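N-acetylglucosamine-6-phosphate deacetylase (Mycobacterium smegmatis, PDB 6FV4) probably removes the acetyl group from N-acetylglucosamine-6-phosphate, as a metal-dependent hydrolase of the NagA family. Local coordinates at residues I135-P140 / G172-V177; F68-L73 / L280-M285. The protein carries 1 engineered substitution. All blocks are in the same frame, centred on the assembly; numbering follows the deposited sequence. Where two conformers were deposited one is given.

Contacts 1 and 2 belong to the TIM-like barrel of an amidohydrolase and meet at its metal site, their centres about 14 Å apart. Contact 1 pairs two neighbouring parallel barrel strands; in contact 2 the first barrel strand, within 63-76, meets the last, 278-281, so that 135-140 and 172-177 lie inside the loop of chain closed by contact 2. One zinc ion joins them: Glu-138 OE1 and His-72 NE2, 3.1 Å from each other, both bind it. Next to the metal site, His-136 CE1 comes within 3.6 Å of His-72 ND1, the two rings meeting edge to face, and Met-176 CE packs 3.4 Å from Thr-71 O. Glu-138 also reaches the cadmium ion.

Contact 1. Residues I135-P140 / G172-V177; sequences IHLEGP and GTVRMV. With CD (cadmium ion), chain J; ZN (zinc ion), chain H.
Leu-137 CD1 rests against two valines of the neighbouring strand, 3.9 Å from Val-177 CG2 and 4.0 Å from Val-174 CG1. The leucine side chain runs alongside that of Val-177, pointing the same way, and crosses that of Val-174 at about a right angle; Val-166 and Leu-167 of helix 160-170 cover this face, as expected of a beta-alpha-beta unit. On the other face of the sheet the Met-176 side chain runs at a slant to that of His-136. Its bend at chi3 (66°) carries CE over the middle of the imidazole, 3.6 Å from the centroid, a CH-pi contact. The ring's edge carries polar bonds instead, ND1 to Ser-107 OG and NE2 to Thr-178 OG1.

Between the parallel strands, Leu-137 N binds Met-176 O at 2.8 Å. Ile-135 O accepts two bonds in its carbonyl plane, from Arg-175 N at 2.8 Å and Met-176 N at 3.2 Å; this doubling marks a beta bulge, where the register slips by one residue. Beyond the paired residues, Glu-138 bridges the metals, OE1 to zinc (2.1 Å) and OE2 to cadmium (2.4 Å). With a methyl over one face and hydrogen bonds at both nitrogens, the His-136 ring probably has little freedom to rotate, which would help steady the zinc ligand His-72 beside it.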
loop_
_atom_site.group_PDB
_atom_site.type_symbol
_atom_site.label_atom_id
_atom_site.label_comp_id
_atom_site.label_asym_id
_atom_site.label_seq_id
_atom_site.Cartn_x
_atom_site.Cartn_y
_atom_site.Cartn_z
ATOM N N ILE B 135 4.981 -29.785 1.552
ATOM C CA ILE B 135 4.672 -29.562 2.960
ATOM C C ILE B 135 5.094 -28.152 3.335
ATOM O O ILE B 135 6.142 -27.664 2.894
ATOM C CB ILE B 135 5.376 -30.583 3.881
ATOM C CG1 ILE B 135 5.022 -32.019 3.476
ATOM C CG2 ILE B 135 5.001 -30.304 5.353
ATOM C CD1 ILE B 135 5.934 -33.119 4.155
ATOM N N HIS B 136 4.285 -27.507 4.161
ATOM C CA HIS B 136 4.581 -26.199 4.713
ATOM C C HIS B 136 4.600 -26.328 6.227
ATOM O O HIS B 136 3.612 -26.770 6.826
ATOM C CB HIS B 136 3.527 -25.192 4.250
ATOM C CG HIS B 136 3.515 -23.904 5.013
ATOM N ND1 HIS B 136 2.352 -23.197 5.233
ATOM C CD2 HIS B 136 4.511 -23.167 5.563
ATOM C CE1 HIS B 136 2.624 -22.097 5.911
ATOM N NE2 HIS B 136 3.927 -22.043 6.110
ATOM N N LEU B 137 5.715 -25.956 6.847
ATOM C CA LEU B 137 5.801 -25.950 8.306
ATOM C C LEU B 137 5.461 -24.549 8.792
ATOM O O LEU B 137 6.307 -23.649 8.771
ATOM C CB LEU B 137 7.185 -26.372 8.776
ATOM C CG LEU B 137 7.692 -27.682 8.162
ATOM C CD1 LEU B 137 9.091 -27.953 8.672
ATOM C CD2 LEU B 137 6.748 -28.813 8.493
ATOM N N GLU B 138 4.211 -24.361 9.215
ATOM C CA GLU B 138 3.789 -23.106 9.844
ATOM C C GLU B 138 3.968 -23.234 11.356
ATOM O O GLU B 138 3.018 -23.371 12.130
ATOM C CB GLU B 138 2.356 -22.764 9.484
ATOM C CG GLU B 138 1.998 -21.340 9.967
ATOM C CD GLU B 138 0.615 -20.921 9.595
ATOM O OE1 GLU B 138 -0.240 -21.804 9.500
ATOM O OE2 GLU B 138 0.386 -19.707 9.411
ATOM N N GLY B 139 5.235 -23.192 11.759
ATOM C CA GLY B 139 5.622 -23.519 13.108
ATOM C C GLY B 139 6.666 -24.621 13.077
ATOM O O GLY B 139 6.784 -25.361 12.095
ATOM N N PRO B 140 7.427 -24.774 14.161
ATOM C CA PRO B 140 7.271 -24.150 15.479
ATOM C C PRO B 140 8.114 -22.899 15.724
ATOM O O PRO B 140 8.101 -22.367 16.833
ATOM C CB PRO B 140 7.739 -25.265 16.416
ATOM C CG PRO B 140 8.873 -25.870 15.647
ATOM C CD PRO B 140 8.495 -25.793 14.177
ATOM N N GLY B 172 13.071 -34.002 0.875
ATOM C CA GLY B 172 12.875 -32.989 -0.128
ATOM C C GLY B 172 11.452 -32.521 -0.307
ATOM O O GLY B 172 11.223 -31.647 -1.144
ATOM N N THR B 173 10.491 -33.055 0.457
ATOM C CA THR B 173 9.088 -32.688 0.284
ATOM C C THR B 173 8.662 -31.476 1.109
ATOM O O THR B 173 7.537 -31.008 0.934
ATOM C CB THR B 173 8.168 -33.864 0.641
ATOM O OG1 THR B 173 8.300 -34.168 2.040
ATOM C CG2 THR B 173 8.546 -35.088 -0.178
ATOM N N VAL B 174 9.503 -30.977 2.014
ATOM C CA VAL B 174 9.173 -29.762 2.752
ATOM C C VAL B 174 9.515 -28.585 1.847
ATOM O O VAL B 174 10.679 -28.378 1.493
ATOM C CB VAL B 174 9.910 -29.672 4.096
ATOM C CG1 VAL B 174 9.664 -28.281 4.714
ATOM C CG2 VAL B 174 9.409 -30.750 5.056
ATOM N N ARG B 175 8.494 -27.838 1.441
ATOM C CA ARG B 175 8.651 -26.792 0.439
ATOM C C ARG B 175 8.682 -25.393 1.029
ATOM O O ARG B 175 9.291 -24.497 0.433
ATOM C CB ARG B 175 7.521 -26.884 -0.593
ATOM C CG ARG B 175 7.455 -28.189 -1.354
ATOM C CD ARG B 175 8.755 -28.468 -2.081
ATOM N NE ARG B 175 8.918 -27.573 -3.223
ATOM C CZ ARG B 175 8.669 -27.924 -4.483
ATOM N NH1 ARG B 175 8.251 -29.157 -4.764
ATOM N NH2 ARG B 175 8.837 -27.044 -5.463
ATOM N N MET B 176 8.070 -25.187 2.193
ATOM C CA MET B 176 7.987 -23.857 2.772
ATOM C C MET B 176 8.007 -23.964 4.290
ATOM O O MET B 176 7.400 -24.879 4.865
ATOM C CB MET B 176 6.719 -23.129 2.300
ATOM C CG MET B 176 6.589 -21.727 2.861
ATOM S SD MET B 176 5.426 -20.736 1.883
ATOM C CE MET B 176 3.879 -21.584 2.192
ATOM N N VAL B 177 8.717 -23.034 4.931
ATOM C CA VAL B 177 8.823 -22.962 6.389
ATOM C C VAL B 177 8.620 -21.512 6.825
ATOM O O VAL B 177 9.365 -20.622 6.397
ATOM C CB VAL B 177 10.180 -23.484 6.887
ATOM C CG1 VAL B 177 10.312 -23.306 8.417
ATOM C CG2 VAL B 177 10.346 -24.956 6.514
HETATM CD CD CD J . -1.469 -19.010 10.805
HETATM ZN ZN ZN H . -2.063 -21.711 8.523
HETATM O O HOH W 1 -3.392 -17.781 12.034
#

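Contact 2. Residues F68-L73 / L280-M285; sequences FVDTHL and LITAAM. Engineered in segment 280-285: Ala-283 (natural residue Asp). With ZN (zinc ion), chain H.
Thr-282 OG1 donates to Asp-70 OD1 at 2.6 Å, arriving on the syn lone pair, the side facing the other carboxylate oxygen. That second oxygen, OD2, takes a weak bond from Thr-282 N at 3.3 Å and another weak one from His-72 N, and so ties both segments to one carboxylate. Asp-70 reaches across because its CG stands anti to the backbone N (chi1 -165°). The threonine hydroxyl in turn accepts from Ala-284 N at 3.0 Å, an ST turn across 282-284. Next to it, Ala-283 N binds His-72 O at 2.9 Å, the donor nitrogen lying 18° out of the carbonyl plane.

Toward the start of both segments, a water spans the two strands, donating to Val-69 O and Leu-280 O and accepting from Thr-71 N. Here the first and last strands of the amidohydrolase barrel come together, and both segments lead to the metal site. His-72 NE2 binds zinc at 2.1 Å, with His-74 and Glu-138 as further ligands, while ND1 is hydrogen-bonded to Glu-253, a second-shell carboxylate that probably helps set the turn of the ring. Ala-283 is an engineered replacement of the aspartate predicted to be the proton donor/acceptor; its CB lies 4.2 Å from His-72 CD2.

Van der Waals contacts surround these bonds. Ile-281 CD1 meets the imidazole of His-72 obliquely, 3.6 Å from ND1, and Ile-281 CG2 touches Thr-71 OG1. Leu-73 CB makes an apolar contact with Ala-284 CB, and Met-324 of helix 324-334 touches the side chains of both Asp-70 and Thr-282.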
loop_
_atom_site.group_PDB
_atom_site.type_symbol
_atom_site.label_atom_id
_atom_site.label_comp_id
_atom_site.label_asym_id
_atom_site.label_seq_id
_atom_site.Cartn_x
_atom_site.Cartn_y
_atom_site.Cartn_z
ATOM N N PHE B 68 -6.406 -24.204 -9.604
ATOM C CA PHE B 68 -5.971 -23.396 -8.473
ATOM C C PHE B 68 -4.813 -24.082 -7.746
ATOM O O PHE B 68 -4.748 -25.310 -7.665
ATOM C CB PHE B 68 -7.133 -23.147 -7.502
ATOM C CG PHE B 68 -8.330 -22.450 -8.132
ATOM C CD1 PHE B 68 -9.618 -22.923 -7.901
ATOM C CD2 PHE B 68 -8.173 -21.323 -8.923
ATOM C CE1 PHE B 68 -10.731 -22.291 -8.450
ATOM C CE2 PHE B 68 -9.298 -20.682 -9.489
ATOM C CZ PHE B 68 -10.568 -21.179 -9.248
ATOM N N VAL B 69 -3.887 -23.265 -7.240
ATOM C CA VAL B 69 -2.674 -23.702 -6.554
ATOM C C VAL B 69 -2.750 -23.151 -5.136
ATOM O O VAL B 69 -2.399 -21.987 -4.893
ATOM C CB VAL B 69 -1.406 -23.216 -7.266
ATOM C CG1 VAL B 69 -0.152 -23.702 -6.521
ATOM C CG2 VAL B 69 -1.400 -23.676 -8.720
ATOM N N ASP B 70 -3.228 -23.963 -4.192
ATOM C CA ASP B 70 -3.373 -23.542 -2.797
ATOM C C ASP B 70 -2.118 -23.928 -2.032
ATOM O O ASP B 70 -1.864 -25.117 -1.797
ATOM C CB ASP B 70 -4.617 -24.168 -2.172
ATOM C CG ASP B 70 -5.014 -23.502 -0.863
ATOM O OD1 ASP B 70 -6.063 -23.904 -0.298
ATOM O OD2 ASP B 70 -4.292 -22.583 -0.400
ATOM N N THR B 71 -1.323 -22.933 -1.651
ATOM C CA THR B 71 -0.017 -23.185 -1.061
ATOM C C THR B 71 -0.014 -23.091 0.459
ATOM O O THR B 71 1.058 -23.115 1.069
ATOM C CB THR B 71 1.028 -22.227 -1.635
ATOM O OG1 THR B 71 0.606 -20.868 -1.435
ATOM C CG2 THR B 71 1.209 -22.483 -3.131
ATOM N N HIS B 72 -1.175 -23.009 1.094
ATOM C CA HIS B 72 -1.200 -22.883 2.550
ATOM C C HIS B 72 -2.607 -23.281 2.992
ATOM O O HIS B 72 -3.536 -22.478 2.889
ATOM C CB HIS B 72 -0.833 -21.463 2.974
ATOM C CG HIS B 72 -0.907 -21.209 4.454
ATOM N ND1 HIS B 72 -0.315 -20.116 5.044
ATOM C CD2 HIS B 72 -1.517 -21.887 5.456
ATOM C CE1 HIS B 72 -0.550 -20.134 6.345
ATOM N NE2 HIS B 72 -1.274 -21.205 6.621
ATOM N N LEU B 73 -2.749 -24.517 3.461
ATOM C CA LEU B 73 -4.020 -24.991 3.988
ATOM C C LEU B 73 -3.756 -26.155 4.927
ATOM O O LEU B 73 -2.740 -26.851 4.816
ATOM C CB LEU B 73 -4.992 -25.418 2.890
ATOM C CG LEU B 73 -4.633 -26.643 2.066
ATOM C CD1 LEU B 73 -5.910 -27.234 1.469
ATOM C CD2 LEU B 73 -3.656 -26.256 0.976
ATOM N N LEU B 280 -3.235 -15.869 -3.494
ATOM C CA LEU B 280 -4.452 -16.182 -2.762
ATOM C C LEU B 280 -4.274 -17.560 -2.135
ATOM O O LEU B 280 -3.792 -18.472 -2.798
ATOM C CB LEU B 280 -5.661 -16.162 -3.687
ATOM C CG LEU B 280 -5.937 -14.778 -4.304
ATOM C CD1 LEU B 280 -6.900 -14.895 -5.461
ATOM C CD2 LEU B 280 -6.489 -13.883 -3.256
ATOM N N ILE B 281 -4.604 -17.680 -0.846
ATOM C CA ILE B 281 -4.549 -18.932 -0.104
ATOM C C ILE B 281 -5.861 -19.053 0.660
ATOM O O ILE B 281 -6.614 -18.087 0.817
ATOM C CB ILE B 281 -3.354 -19.014 0.880
ATOM C CG1 ILE B 281 -3.486 -17.919 1.940
ATOM C CG2 ILE B 281 -2.002 -18.923 0.146
ATOM C CD1 ILE B 281 -2.769 -18.196 3.239
ATOM N N THR B 282 -6.138 -20.259 1.128
ATOM C CA THR B 282 -7.314 -20.470 1.963
ATOM C C THR B 282 -6.994 -20.500 3.445
ATOM O O THR B 282 -7.824 -20.067 4.254
ATOM C CB THR B 282 -8.019 -21.785 1.592
ATOM O OG1 THR B 282 -7.149 -22.919 1.846
ATOM C CG2 THR B 282 -8.460 -21.761 0.124
ATOM N N ALA B 283 -5.820 -21.034 3.812
ATOM C CA ALA B 283 -5.543 -21.464 5.179
ATOM C C ALA B 283 -6.681 -22.336 5.707
ATOM O O ALA B 283 -7.005 -22.302 6.890
ATOM C CB ALA B 283 -5.287 -20.261 6.097
ATOM N N ALA B 284 -7.289 -23.123 4.825
ATOM C CA ALA B 284 -8.503 -23.854 5.167
ATOM C C ALA B 284 -8.265 -24.851 6.293
ATOM O O ALA B 284 -7.267 -25.578 6.298
ATOM C CB ALA B 284 -9.026 -24.602 3.947
ATOM N N MET B 285 -9.188 -24.889 7.255
ATOM C CA MET B 285 -9.084 -25.889 8.309
ATOM C C MET B 285 -10.030 -27.050 8.020
ATOM O O MET B 285 -10.786 -27.049 7.043
ATOM C CB MET B 285 -9.329 -25.283 9.698
ATOM C CG MET B 285 -10.610 -24.505 9.882
ATOM S SD MET B 285 -12.043 -25.484 10.348
ATOM C CE MET B 285 -11.431 -26.397 11.766
HETATM ZN ZN ZN H . -2.063 -21.711 8.523
HETATM O O HOH W 2 -1.866 -20.330 -2.849
#